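Dihydropyrimidinase (Dictyostelium discoideum, PDB 2FTW) catalyses the reversible, zinc-dependent hydrolytic ring opening of 5,6-dihydrouracil and 5,6-dihydrothymine, the second step of reductive pyrimidine degradation. Local coordinates at residues Asp171-Tyr175 against Arg231-Ile235; Ala236-Cys240 against Arg477-Arg481. All coordinates share one frame; numbering follows the deposited sequence. Where two conformers were deposited one is given.

Contact 1 (Asp171-Tyr175 against Arg231-Ile235)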
loop_
_atom_site.group_PDB
_atom_site.type_symbol
_atom_site.label_atom_id
_atom_site.label_comp_id
_atom_site.label_asym_id
_atom_site.label_seq_id
_atom_site.Cartn_x
_atom_site.Cartn_y
_atom_site.Cartn_z
ATOM N N ASP A 171 -7.696 25.884 -8.750
ATOM C CA ASP A 171 -7.030 25.577 -7.491
ATOM C C ASP A 171 -7.002 26.776 -6.552
ATOM O O ASP A 171 -7.093 26.630 -5.334
ATOM C CB ASP A 171 -5.607 25.065 -7.745
ATOM C CG ASP A 171 -5.579 23.608 -8.178
ATOM O OD1 ASP A 171 -6.670 22.976 -8.254
ATOM O OD2 ASP A 171 -4.456 23.097 -8.433
ATOM N N GLN A 172 -6.885 27.958 -7.137
ATOM C CA GLN A 172 -6.734 29.193 -6.386
ATOM C C GLN A 172 -8.065 29.580 -5.749
ATOM O O GLN A 172 -8.117 30.043 -4.608
ATOM C CB GLN A 172 -6.255 30.288 -7.335
ATOM C CG GLN A 172 -5.705 31.516 -6.658
ATOM C CD GLN A 172 -5.625 32.698 -7.599
ATOM O OE1 GLN A 172 -6.628 33.085 -8.215
ATOM N NE2 GLN A 172 -4.434 33.288 -7.716
ATOM N N GLU A 173 -9.137 29.398 -6.513
ATOM C CA GLU A 173 -10.486 29.628 -6.025
ATOM C C GLU A 173 -10.837 28.622 -4.936
ATOM O O GLU A 173 -11.300 29.008 -3.865
ATOM C CB GLU A 173 -11.498 29.545 -7.169
ATOM C CG GLU A 173 -11.386 30.697 -8.159
ATOM C CD GLU A 173 -12.344 30.562 -9.339
ATOM O OE1 GLU A 173 -12.410 29.467 -9.942
ATOM O OE2 GLU A 173 -13.016 31.568 -9.676
ATOM N N MET A 174 -10.597 27.338 -5.213
ATOM C CA MET A 174 -10.883 26.270 -4.254
ATOM C C MET A 174 -10.153 26.531 -2.934
ATOM O O MET A 174 -10.729 26.381 -1.856
ATOM C CB MET A 174 -10.505 24.902 -4.837
ATOM C CG MET A 174 -10.620 23.742 -3.844
ATOM S SD MET A 174 -10.526 22.121 -4.616
ATOM C CE MET A 174 -12.194 21.926 -5.223
ATOM N N TYR A 175 -8.894 26.946 -3.021
ATOM C CA TYR A 175 -8.146 27.316 -1.830
ATOM C C TYR A 175 -8.903 28.330 -0.964
ATOM O O TYR A 175 -9.100 28.094 0.218
ATOM C CB TYR A 175 -6.801 27.886 -2.227
ATOM C CG TYR A 175 -5.929 28.372 -1.093
ATOM C CD1 TYR A 175 -5.353 27.485 -0.188
ATOM C CD2 TYR A 175 -5.628 29.719 -0.969
ATOM C CE1 TYR A 175 -4.516 27.939 0.826
ATOM C CE2 TYR A 175 -4.798 30.180 0.033
ATOM C CZ TYR A 175 -4.239 29.288 0.928
ATOM O OH TYR A 175 -3.409 29.791 1.916
ATOM N N ARG A 231 -6.256 15.990 -5.207
ATOM C CA ARG A 231 -5.905 17.411 -5.209
ATOM C C ARG A 231 -6.748 18.197 -4.201
ATOM O O ARG A 231 -6.223 18.999 -3.427
ATOM C CB ARG A 231 -6.050 17.965 -6.638
ATOM C CG ARG A 231 -5.749 19.429 -6.821
ATOM C CD ARG A 231 -5.265 19.733 -8.257
ATOM N NE ARG A 231 -5.988 18.947 -9.263
ATOM C CZ ARG A 231 -7.107 19.316 -9.883
ATOM N NH1 ARG A 231 -7.676 20.490 -9.645
ATOM N NH2 ARG A 231 -7.671 18.498 -10.762
ATOM N N ALA A 232 -8.047 17.931 -4.190
ATOM C CA ALA A 232 -8.972 18.556 -3.248
ATOM C C ALA A 232 -8.639 18.274 -1.774
ATOM O O ALA A 232 -8.778 19.145 -0.932
ATOM C CB ALA A 232 -10.404 18.107 -3.551
ATOM N N ILE A 233 -8.199 17.057 -1.466
ATOM C CA ILE A 233 -7.752 16.742 -0.121
ATOM C C ILE A 233 -6.415 17.449 0.229
ATOM O O ILE A 233 -6.229 17.924 1.349
ATOM C CB ILE A 233 -7.603 15.220 0.086
ATOM C CG1 ILE A 233 -8.930 14.492 -0.195
ATOM C CG2 ILE A 233 -7.176 14.936 1.504
ATOM C CD1 ILE A 233 -8.813 12.962 -0.155
ATOM N N VAL A 234 -5.491 17.512 -0.715
ATOM C CA VAL A 234 -4.191 18.164 -0.452
ATOM C C VAL A 234 -4.372 19.657 -0.132
ATOM O O VAL A 234 -3.730 20.201 0.763
ATOM C CB VAL A 234 -3.221 17.963 -1.655
ATOM C CG1 VAL A 234 -2.054 18.976 -1.622
ATOM C CG2 VAL A 234 -2.707 16.526 -1.659
ATOM N N ILE A 235 -5.244 20.314 -0.892
ATOM C CA ILE A 235 -5.574 21.726 -0.674
ATOM C C ILE A 235 -6.293 21.900 0.665
ATOM O O ILE A 235 -5.980 22.800 1.440
ATOM C CB ILE A 235 -6.460 22.271 -1.831
ATOM C CG1 ILE A 235 -5.654 22.270 -3.141
ATOM C CG2 ILE A 235 -7.003 23.680 -1.513
ATOM C CD1 ILE A 235 -6.478 22.583 -4.382
#

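Contact 2 (Ala236-Cys240 against Arg477-Arg481)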
loop_
_atom_site.group_PDB
_atom_site.type_symbol
_atom_site.label_atom_id
_atom_site.label_comp_id
_atom_site.label_asym_id
_atom_site.label_seq_id
_atom_site.Cartn_x
_atom_site.Cartn_y
_atom_site.Cartn_z
ATOM N N ALA A 236 -7.259 21.033 0.935
ATOM C CA ALA A 236 -7.994 21.086 2.195
ATOM C C ALA A 236 -7.109 20.826 3.415
ATOM O O ALA A 236 -7.251 21.481 4.463
ATOM C CB ALA A 236 -9.138 20.105 2.159
ATOM N N ASP A 237 -6.198 19.865 3.297
ATOM C CA ASP A 237 -5.271 19.598 4.390
ATOM C C ASP A 237 -4.325 20.792 4.654
ATOM O O ASP A 237 -3.963 21.053 5.809
ATOM C CB ASP A 237 -4.488 18.304 4.151
ATOM C CG ASP A 237 -3.665 17.889 5.358
ATOM O OD1 ASP A 237 -4.204 17.886 6.500
ATOM O OD2 ASP A 237 -2.470 17.578 5.172
ATOM N N SER A 238 -3.946 21.519 3.599
ATOM C CA SER A 238 -3.088 22.699 3.756
ATOM C C SER A 238 -3.797 23.824 4.510
ATOM O O SER A 238 -3.228 24.433 5.409
ATOM C CB SER A 238 -2.607 23.192 2.394
ATOM O OG SER A 238 -1.885 22.161 1.743
ATOM N N VAL A 239 -5.043 24.077 4.141
ATOM C CA VAL A 239 -5.910 25.039 4.839
ATOM C C VAL A 239 -6.211 24.573 6.272
ATOM O O VAL A 239 -6.405 25.398 7.173
ATOM C CB VAL A 239 -7.221 25.234 4.051
ATOM C CG1 VAL A 239 -8.222 26.094 4.819
ATOM C CG2 VAL A 239 -6.925 25.854 2.687
ATOM N N CYS A 240 -6.230 23.249 6.470
ATOM C CA CYS A 240 -6.568 22.605 7.747
ATOM C C CYS A 240 -8.051 22.762 8.101
ATOM O O CYS A 240 -8.414 23.385 9.093
ATOM C CB CYS A 240 -5.665 23.092 8.891
ATOM S SG CYS A 240 -5.567 21.902 10.257
ATOM N N ARG A 477 -4.955 21.192 16.046
ATOM C CA ARG A 477 -4.152 21.019 14.841
ATOM C C ARG A 477 -3.557 22.342 14.367
ATOM O O ARG A 477 -2.376 22.384 14.042
ATOM C CB ARG A 477 -4.959 20.362 13.714
ATOM C CG ARG A 477 -5.064 18.870 13.873
ATOM C CD ARG A 477 -5.882 18.217 12.777
ATOM N NE ARG A 477 -5.997 16.794 13.057
ATOM C CZ ARG A 477 -6.550 15.898 12.250
ATOM N NH1 ARG A 477 -7.050 16.262 11.081
ATOM N NH2 ARG A 477 -6.588 14.621 12.621
ATOM N N ASP A 478 -4.369 23.407 14.332
ATOM C CA ASP A 478 -3.884 24.737 13.919
ATOM C C ASP A 478 -2.730 25.194 14.822
ATOM O O ASP A 478 -1.715 25.725 14.342
ATOM C CB ASP A 478 -5.009 25.795 13.941
ATOM C CG ASP A 478 -6.039 25.615 12.809
ATOM O OD1 ASP A 478 -5.683 25.118 11.710
ATOM O OD2 ASP A 478 -7.215 25.986 13.017
ATOM N N LYS A 479 -2.894 24.965 16.123
ATOM C CA LYS A 479 -1.875 25.289 17.116
ATOM C C LYS A 479 -0.541 24.585 16.832
ATOM O O LYS A 479 0.506 25.238 16.760
ATOM C CB LYS A 479 -2.363 24.911 18.519
ATOM C CG LYS A 479 -1.681 25.642 19.652
ATOM C CD LYS A 479 -1.804 24.848 20.947
ATOM C CE LYS A 479 -1.335 25.637 22.162
ATOM N NZ LYS A 479 -1.552 24.840 23.414
ATOM N N VAL A 480 -0.581 23.263 16.666
ATOM C CA VAL A 480 0.651 22.475 16.497
ATOM C C VAL A 480 1.286 22.639 15.121
ATOM O O VAL A 480 2.479 22.420 14.964
ATOM C CB VAL A 480 0.456 20.957 16.786
ATOM C CG1 VAL A 480 -0.026 20.740 18.200
ATOM C CG2 VAL A 480 -0.488 20.317 15.793
ATOM N N ARG A 481 0.480 22.991 14.129
ATOM C CA ARG A 481 0.968 23.244 12.777
ATOM C C ARG A 481 1.438 24.693 12.581
ATOM O O ARG A 481 1.987 25.022 11.527
ATOM C CB ARG A 481 -0.132 22.946 11.764
ATOM C CG ARG A 481 -0.507 21.488 11.626
ATOM C CD ARG A 481 -1.398 21.311 10.402
ATOM N NE ARG A 481 -1.962 19.975 10.307
ATOM C CZ ARG A 481 -2.716 19.552 9.295
ATOM N NH1 ARG A 481 -2.999 20.349 8.265
ATOM N NH2 ARG A 481 -3.183 18.311 9.317
#

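Contact 1 (Asp171-Tyr175 against Arg231-Ile235)
Arg231 leaves its helix with CG anti to the backbone N and then bends at chi3 (38°), which brings NH1 up to the Asp171 carboxylate. The result is a salt bridge: NH1 of Arg231 donates to OD1 of Asp171 over 3.0 Å, with an N-H...O angle of 156°. The oxygen accepts through its syn lone pair and lies close to the guanidinium plane, so it is met at an edge of that group. Both carboxylate oxygens also touch the aliphatic part of the arginine, CD of Arg231 being 3.5 Å from OD1 of Asp171. Two further polar atoms have partners outside the two segments: OD2 of Asp171 accepts from Asn194 of the second subunit, and NH2 of Arg231 forms a salt bridge with Glu227 of its own helix.

Beside the ion pair the contact is apolar. Ile235 divides its branches, CD1 reaching SD of Met174 at 4.1 Å and CG2 resting 3.8 Å from CA of Tyr175. SD of Met174 also lies 4.2 Å from CB of Ala232, and the methionine and isoleucine side chains cross at about a right angle.

Here helices 171-184 and 223-239 of the (beta/alpha)8 barrel pack side by side, their local axes 10.6 Å apart and 48° inclined, with Met174 and Ala232 both resting on Val190 of strand 188-190.

Contact 2 (Ala236-Cys240 against Arg477-Arg481)
Arg481 reaches from helix 474-481 to the C-terminal turn of helix 223-239; with CG anti to the carbonyl carbon and the chain extended from CG to NE, it makes its contacts from NE outward. CB, CG and CD span the distance from the backbone; at NE the side chain begins to pass SG of Cys240, at 4.1 Å. The sulfur lies over one face of the guanidinium, offset toward its rim, and is 3.8 Å from CZ of Arg481. At the tip, NH2 of Arg481 donates to OD1 of Asp237 at 3.0 Å with an angle of 150°, on the syn side, tilted somewhat out of the carboxylate plane. NH1 of Arg481 reaches the same oxygen at 3.3 Å, from the same face but well above the plane. This end-on grip on one atom goes with planes turned 82° apart. NH1 also makes a short but bent, weak bond to O of Asp237 (2.7 Å, 124°), so one residue receives the guanidinium through both side chain and backbone.

Cys240, which leaves the helix with positive phi, packs beside both arginines: its SG is also 3.8 Å from CB of Arg477, and its CB is 3.5 Å from OD1 of Asp478. That carboxylate oxygen has its salt bridge with Lys182, which also donates to O of Val239.

Lys182 thus ties helix 171-184 to both segments, and the C-terminal helix 474-481 docks on the C-terminal end of barrel helix 223-239, while Arg477 bonds to Gly366 of the third subunit.

Contacts 1 and 2 share helix 223-239: residues 231-235 meet helix 171-184, then 236-239, with Cys240 just beyond the helix end, meet helix 474-481. Their centres are 14 Å apart, and they touch where CD1 of Tyr175 packs 3.7 Å from CG2 of Val239. Both segments of contact 1, 56 residues apart, precede those of contact 2, 237 apart. Contact 1 is buried within the barrel's helical layer, the side chain of Met174 about 11 Å from a bound zinc ion, whereas contact 2 lies at the surface, away from the zinc and substrate sites. Helix 223-239 thus links helix 171-184, helix 474-481 and the second subunit, while helix 474-481 also meets the third.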